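Local coordinates for NreA protein (Staphylococcus carnosus subsp. carnosus TM300, PDB 4IUH), which serves as a cytosolic nitrate receptor of the GAF type in the staphylococcal nitrate regulation system and can also bind iodide, at residues G81-T86 and A120-K125; I55-A60 and A132-Q137. All coordinates share one frame; numbering follows the deposited sequence.

Contact 1: G81-T86 and A120-K125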
loop_
_atom_site.group_PDB
_atom_site.type_symbol
_atom_site.label_atom_id
_atom_site.label_comp_id
_atom_site.label_asym_id
_atom_site.label_seq_id
_atom_site.Cartn_x
_atom_site.Cartn_y
_atom_site.Cartn_z
ATOM N N GLY A 81 -4.643 6.221 3.631
ATOM C CA GLY A 81 -5.100 7.591 3.783
ATOM C C GLY A 81 -3.956 8.565 3.991
ATOM O O GLY A 81 -3.983 9.684 3.487
ATOM N N LEU A 82 -2.948 8.137 4.741
ATOM C CA LEU A 82 -1.790 8.978 5.003
ATOM C C LEU A 82 -1.087 9.307 3.692
ATOM O O LEU A 82 -0.735 10.455 3.417
ATOM C CB LEU A 82 -0.821 8.257 5.934
ATOM C CG LEU A 82 0.509 8.977 6.141
ATOM C CD1 LEU A 82 0.284 10.329 6.797
ATOM C CD2 LEU A 82 1.446 8.131 6.974
ATOM N N VAL A 83 -0.910 8.276 2.882
ATOM C CA VAL A 83 -0.197 8.378 1.625
ATOM C C VAL A 83 -0.984 9.234 0.635
ATOM O O VAL A 83 -0.421 10.100 -0.032
ATOM C CB VAL A 83 0.101 6.956 1.077
ATOM C CG1 VAL A 83 -0.083 6.882 -0.403
ATOM C CG2 VAL A 83 1.501 6.512 1.483
ATOM N N ILE A 84 -2.290 9.006 0.566
ATOM C CA ILE A 84 -3.163 9.820 -0.273
ATOM C C ILE A 84 -3.148 11.289 0.164
ATOM O O ILE A 84 -3.048 12.185 -0.671
ATOM C CB ILE A 84 -4.597 9.273 -0.289
ATOM C CG1 ILE A 84 -4.624 7.907 -0.979
ATOM C CG2 ILE A 84 -5.536 10.236 -1.003
ATOM C CD1 ILE A 84 -5.942 7.196 -0.854
ATOM N N ARG A 85 -3.214 11.526 1.469
ATOM C CA ARG A 85 -3.137 12.885 2.010
ATOM C C ARG A 85 -1.845 13.614 1.629
ATOM O O ARG A 85 -1.879 14.678 1.018
ATOM C CB ARG A 85 -3.255 12.861 3.537
ATOM C CG ARG A 85 -4.669 12.938 4.075
ATOM C CD ARG A 85 -4.671 12.882 5.601
ATOM N NE ARG A 85 -3.426 13.409 6.155
ATOM C CZ ARG A 85 -2.652 12.736 6.999
ATOM N NH1 ARG A 85 -3.008 11.519 7.394
ATOM N NH2 ARG A 85 -1.528 13.281 7.454
ATOM N N THR A 86 -0.709 13.042 2.006
ATOM C CA THR A 86 0.580 13.690 1.802
ATOM C C THR A 86 0.997 13.657 0.341
ATOM O O THR A 86 1.777 14.499 -0.107
ATOM C CB THR A 86 1.674 13.000 2.613
ATOM O OG1 THR A 86 1.791 11.636 2.181
ATOM C CG2 THR A 86 1.339 13.037 4.098
ATOM N N ALA A 120 4.891 2.223 1.228
ATOM C CA ALA A 120 3.573 2.582 0.736
ATOM C C ALA A 120 3.751 3.716 -0.256
ATOM O O ALA A 120 4.343 4.735 0.072
ATOM C CB ALA A 120 2.674 3.009 1.889
ATOM N N ILE A 121 3.247 3.538 -1.471
ATOM C CA ILE A 121 3.473 4.522 -2.525
ATOM C C ILE A 121 2.180 5.111 -3.073
ATOM O O ILE A 121 1.283 4.375 -3.482
ATOM C CB ILE A 121 4.295 3.921 -3.676
ATOM C CG1 ILE A 121 5.657 3.459 -3.159
ATOM C CG2 ILE A 121 4.482 4.930 -4.785
ATOM C CD1 ILE A 121 6.377 2.542 -4.115
ATOM N N PRO A 122 2.087 6.449 -3.094
ATOM C CA PRO A 122 0.917 7.137 -3.646
ATOM C C PRO A 122 0.719 6.814 -5.112
ATOM O O PRO A 122 1.672 6.882 -5.890
ATOM C CB PRO A 122 1.260 8.621 -3.470
ATOM C CG PRO A 122 2.751 8.658 -3.344
ATOM C CD PRO A 122 3.114 7.393 -2.629
ATOM N N LEU A 123 -0.505 6.433 -5.463
ATOM C CA LEU A 123 -0.876 6.190 -6.843
ATOM C C LEU A 123 -1.583 7.419 -7.406
ATOM O O LEU A 123 -2.628 7.833 -6.900
ATOM C CB LEU A 123 -1.803 4.981 -6.939
ATOM C CG LEU A 123 -1.262 3.637 -6.452
ATOM C CD1 LEU A 123 -2.316 2.554 -6.637
ATOM C CD2 LEU A 123 0.041 3.275 -7.177
ATOM N N TRP A 124 -1.012 7.993 -8.458
ATOM C CA TRP A 124 -1.590 9.169 -9.091
ATOM C C TRP A 124 -2.324 8.813 -10.372
ATOM O O TRP A 124 -1.863 7.991 -11.161
ATOM C CB TRP A 124 -0.509 10.201 -9.393
ATOM C CG TRP A 124 0.062 10.841 -8.172
ATOM C CD1 TRP A 124 0.803 10.238 -7.198
ATOM C CD2 TRP A 124 -0.049 12.217 -7.796
ATOM N NE1 TRP A 124 1.156 11.151 -6.238
ATOM C CE2 TRP A 124 0.647 12.375 -6.581
ATOM C CE3 TRP A 124 -0.670 13.332 -8.367
ATOM C CZ2 TRP A 124 0.741 13.601 -5.930
ATOM C CZ3 TRP A 124 -0.580 14.549 -7.717
ATOM C CH2 TRP A 124 0.119 14.675 -6.512
ATOM N N LYS A 125 -3.481 9.436 -10.553
ATOM C CA LYS A 125 -4.235 9.343 -11.788
ATOM C C LYS A 125 -4.521 10.776 -12.215
ATOM O O LYS A 125 -4.965 11.588 -11.399
ATOM C CB LYS A 125 -5.541 8.579 -11.573
ATOM C CG LYS A 125 -6.317 8.347 -12.858
ATOM C CD LYS A 125 -7.820 8.298 -12.623
ATOM C CE LYS A 125 -8.216 7.092 -11.795
ATOM N NZ LYS A 125 -9.697 6.898 -11.771
#
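Helix 78-86 packs on one face of the GAF-domain sheet here, and the piece of it that lands on strand 115-125 is V83, which sets its two methyls on A120 and P122. The CA of V83 lies 5.5 Å from the CA of P122, the closest pair of CA atoms between the two segments. CG2 reaches A120, lying 3.7 Å from its CB and 3.6 Å from the carbonyl A120 O; the backbone of A120 is hydrogen-bonded to K90, that of I121 to L133. CG1 goes the other way along the strand, to P122: it sits 3.4 Å from P122 CA, a little tighter than ordinary carbon contact, and 3.8 Å from P122 CB. One valine therefore spans the strand lengthwise from A120 to P122, passing over the peptide between I121 and P122. Its chi1 of 140° is well off a staggered value, and with it the methyls are divided between the two residues.

Five antiparallel strands in the order 2-1-5-4-3 make up the sheet of this GAF domain, and strand 115-125 lies second from one edge, between 128-138 and the short 90-92. The axes of 81-86 and 120-125 come within 7.6 Å and cross at -54°, with V83, A120 and P122 occupying the interface. The CB of A120 is directed at the helix, whereas that of I121 is directed away, and I121 packs on F150 in a loop, away from the helix. No hydrogen bond joins the segments; the contact is apolar and buried. Strand 128-138 adds to the same patch, since V83 also rests on A132. Further along, P122 touches E162, and W124 has P122 O at the edge of its indole, in the ring plane.

Contact 2: I55-A60 and A132-Q137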
loop_
_atom_site.group_PDB
_atom_site.type_symbol
_atom_site.label_atom_id
_atom_site.label_comp_id
_atom_site.label_asym_id
_atom_site.label_seq_id
_atom_site.Cartn_x
_atom_site.Cartn_y
_atom_site.Cartn_z
ATOM N N ILE A 55 -12.065 4.054 1.219
ATOM C CA ILE A 55 -10.923 3.351 0.661
ATOM C C ILE A 55 -10.926 1.900 1.112
ATOM O O ILE A 55 -11.124 1.598 2.291
ATOM C CB ILE A 55 -9.595 4.000 1.090
ATOM C CG1 ILE A 55 -9.536 5.449 0.602
ATOM C CG2 ILE A 55 -8.408 3.188 0.567
ATOM C CD1 ILE A 55 -9.332 5.590 -0.896
ATOM N N LYS A 56 -10.722 0.998 0.163
ATOM C CA LYS A 56 -10.621 -0.415 0.476
ATOM C C LYS A 56 -9.375 -0.982 -0.182
ATOM O O LYS A 56 -8.935 -0.502 -1.234
ATOM C CB LYS A 56 -11.861 -1.166 -0.015
ATOM C CG LYS A 56 -13.136 -0.886 0.770
ATOM C CD LYS A 56 -14.289 -1.736 0.256
ATOM C CE LYS A 56 -15.575 -1.449 1.026
ATOM N NZ LYS A 56 -16.761 -2.186 0.478
ATOM N N TRP A 57 -8.792 -1.992 0.446
ATOM C CA TRP A 57 -7.728 -2.744 -0.194
ATOM C C TRP A 57 -8.369 -3.707 -1.201
ATOM O O TRP A 57 -8.728 -4.838 -0.872
ATOM C CB TRP A 57 -6.873 -3.468 0.847
ATOM C CG TRP A 57 -6.156 -2.517 1.778
ATOM C CD1 TRP A 57 -6.528 -2.169 3.048
ATOM C CD2 TRP A 57 -4.963 -1.784 1.495
ATOM N NE1 TRP A 57 -5.629 -1.269 3.580
ATOM C CE2 TRP A 57 -4.654 -1.022 2.645
ATOM C CE3 TRP A 57 -4.105 -1.714 0.387
ATOM C CZ2 TRP A 57 -3.531 -0.191 2.710
ATOM C CZ3 TRP A 57 -2.993 -0.890 0.457
ATOM C CH2 TRP A 57 -2.721 -0.137 1.608
ATOM N N LYS A 58 -8.532 -3.215 -2.425
ATOM C CA LYS A 58 -9.276 -3.910 -3.470
ATOM C C LYS A 58 -8.520 -5.135 -3.991
ATOM O O LYS A 58 -9.124 -6.166 -4.266
ATOM C CB LYS A 58 -9.582 -2.935 -4.613
ATOM C CG LYS A 58 -10.621 -3.402 -5.623
ATOM C CD LYS A 58 -11.178 -2.203 -6.403
ATOM C CE LYS A 58 -12.177 -2.624 -7.474
ATOM N NZ LYS A 58 -11.510 -3.197 -8.681
ATOM N N TYR A 59 -7.200 -5.021 -4.110
ATOM C CA TYR A 59 -6.376 -6.131 -4.576
ATOM C C TYR A 59 -5.260 -6.443 -3.586
ATOM O O TYR A 59 -4.640 -5.536 -3.028
ATOM C CB TYR A 59 -5.767 -5.817 -5.946
ATOM C CG TYR A 59 -6.776 -5.459 -7.014
ATOM C CD1 TYR A 59 -7.375 -6.443 -7.790
ATOM C CD2 TYR A 59 -7.127 -4.134 -7.249
ATOM C CE1 TYR A 59 -8.300 -6.121 -8.771
ATOM C CE2 TYR A 59 -8.049 -3.800 -8.227
ATOM C CZ TYR A 59 -8.629 -4.798 -8.985
ATOM O OH TYR A 59 -9.543 -4.467 -9.957
ATOM N N ALA A 60 -5.005 -7.729 -3.376
ATOM C CA ALA A 60 -3.888 -8.164 -2.546
ATOM C C ALA A 60 -3.150 -9.351 -3.177
ATOM O O ALA A 60 -3.743 -10.162 -3.892
ATOM C CB ALA A 60 -4.362 -8.509 -1.153
ATOM N N ALA A 132 -3.195 3.905 -3.262
ATOM C CA ALA A 132 -1.907 3.576 -2.679
ATOM C C ALA A 132 -1.478 2.164 -3.041
ATOM O O ALA A 132 -2.295 1.243 -3.100
ATOM C CB ALA A 132 -1.950 3.750 -1.162
ATOM N N LEU A 133 -0.186 2.000 -3.288
ATOM C CA LEU A 133 0.389 0.673 -3.434
ATOM C C LEU A 133 1.179 0.373 -2.174
ATOM O O LEU A 133 1.996 1.189 -1.740
ATOM C CB LEU A 133 1.298 0.601 -4.663
ATOM C CG LEU A 133 2.126 -0.678 -4.789
ATOM C CD1 LEU A 133 1.232 -1.885 -5.062
ATOM C CD2 LEU A 133 3.223 -0.549 -5.848
ATOM N N LEU A 134 0.923 -0.788 -1.578
ATOM C CA LEU A 134 1.659 -1.216 -0.393
ATOM C C LEU A 134 2.546 -2.412 -0.723
ATOM O O LEU A 134 2.073 -3.423 -1.231
ATOM C CB LEU A 134 0.687 -1.576 0.735
ATOM C CG LEU A 134 1.268 -2.185 2.012
ATOM C CD1 LEU A 134 2.316 -1.261 2.591
ATOM C CD2 LEU A 134 0.168 -2.462 3.036
ATOM N N LEU A 135 3.837 -2.288 -0.450
ATOM C CA LEU A 135 4.772 -3.390 -0.633
ATOM C C LEU A 135 5.319 -3.744 0.746
ATOM O O LEU A 135 5.864 -2.881 1.426
ATOM C CB LEU A 135 5.898 -2.973 -1.587
ATOM C CG LEU A 135 5.417 -2.418 -2.937
ATOM C CD1 LEU A 135 6.559 -1.897 -3.790
ATOM C CD2 LEU A 135 4.640 -3.473 -3.705
ATOM N N GLY A 136 5.146 -4.991 1.176
ATOM C CA GLY A 136 5.493 -5.366 2.536
ATOM C C GLY A 136 6.317 -6.636 2.688
ATOM O O GLY A 136 6.300 -7.519 1.817
ATOM N N GLN A 137 7.050 -6.713 3.797
ATOM C CA GLN A 137 7.822 -7.904 4.147
ATOM C C GLN A 137 7.318 -8.489 5.462
ATOM O O GLN A 137 6.679 -7.799 6.256
ATOM C CB GLN A 137 9.316 -7.579 4.293
ATOM C CG GLN A 137 9.998 -7.010 3.056
ATOM C CD GLN A 137 10.276 -8.062 1.995
ATOM O OE1 GLN A 137 9.395 -8.838 1.630
ATOM N NE2 GLN A 137 11.510 -8.089 1.494
#
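W57 meets L134 across the sheet of the GAF domain, although their strands, 54-61 and 128-138, are not neighbours: strand 40-47 runs between them. Walking along 55-60, I55 comes first, hydrogen-bonded through its backbone to L73, with a side chain that packs on A44 of the middle strand. K56 pairs by backbone with L45, and its amine forms a salt bridge with E47. W57 then makes the whole crossing. It is the centre of an inverse gamma turn, and its indole, with CG anti to the carbonyl carbon (chi1 -63°), extends over A42 and A44 until the six-membered ring arrives at the far strand. There CZ3 lies 3.8 Å from L134 CB, and CH2 is 4.0 Å from L134 CD2. The two side chains cross at about a right angle, and the leucine meets the ring obliquely. CZ3 also stands 4.2 Å from A132 O, a looser neighbour. K58 and Y59 follow, both facing I43 in a classic beta bulge, and Y59 turns to Q26 and L29. The strand reaches A60, whose carbonyl takes a hydrogen bond from Q26 NE2. On W57's face of the sheet lies helix 78-86, with A80 against W57 and I84 against I55; on the other, helix 25-36 receives L133 and L135 through L29 and I32.

How the contacts relate
From the N terminus, after helix 25-36 and strand 40-47, the chain lays down strand 54-61, one half of contact 2, and then enters helix 78-86, one half of contact 1. After the short strand 90-92 and three further helices it returns as strand 115-125, which closes contact 1, and turns straight back as 128-138, which closes contact 2. Contact 1 thus falls within the span of contact 2. The first ties a helix to the sheet; the second joins non-adjacent strands of that sheet. They meet at the 115-125/128-138 hairpin, where I121 N probably hydrogen-bonds L133 O at 2.7 Å, and L123 CD1 packs 3.7 Å from A132 C.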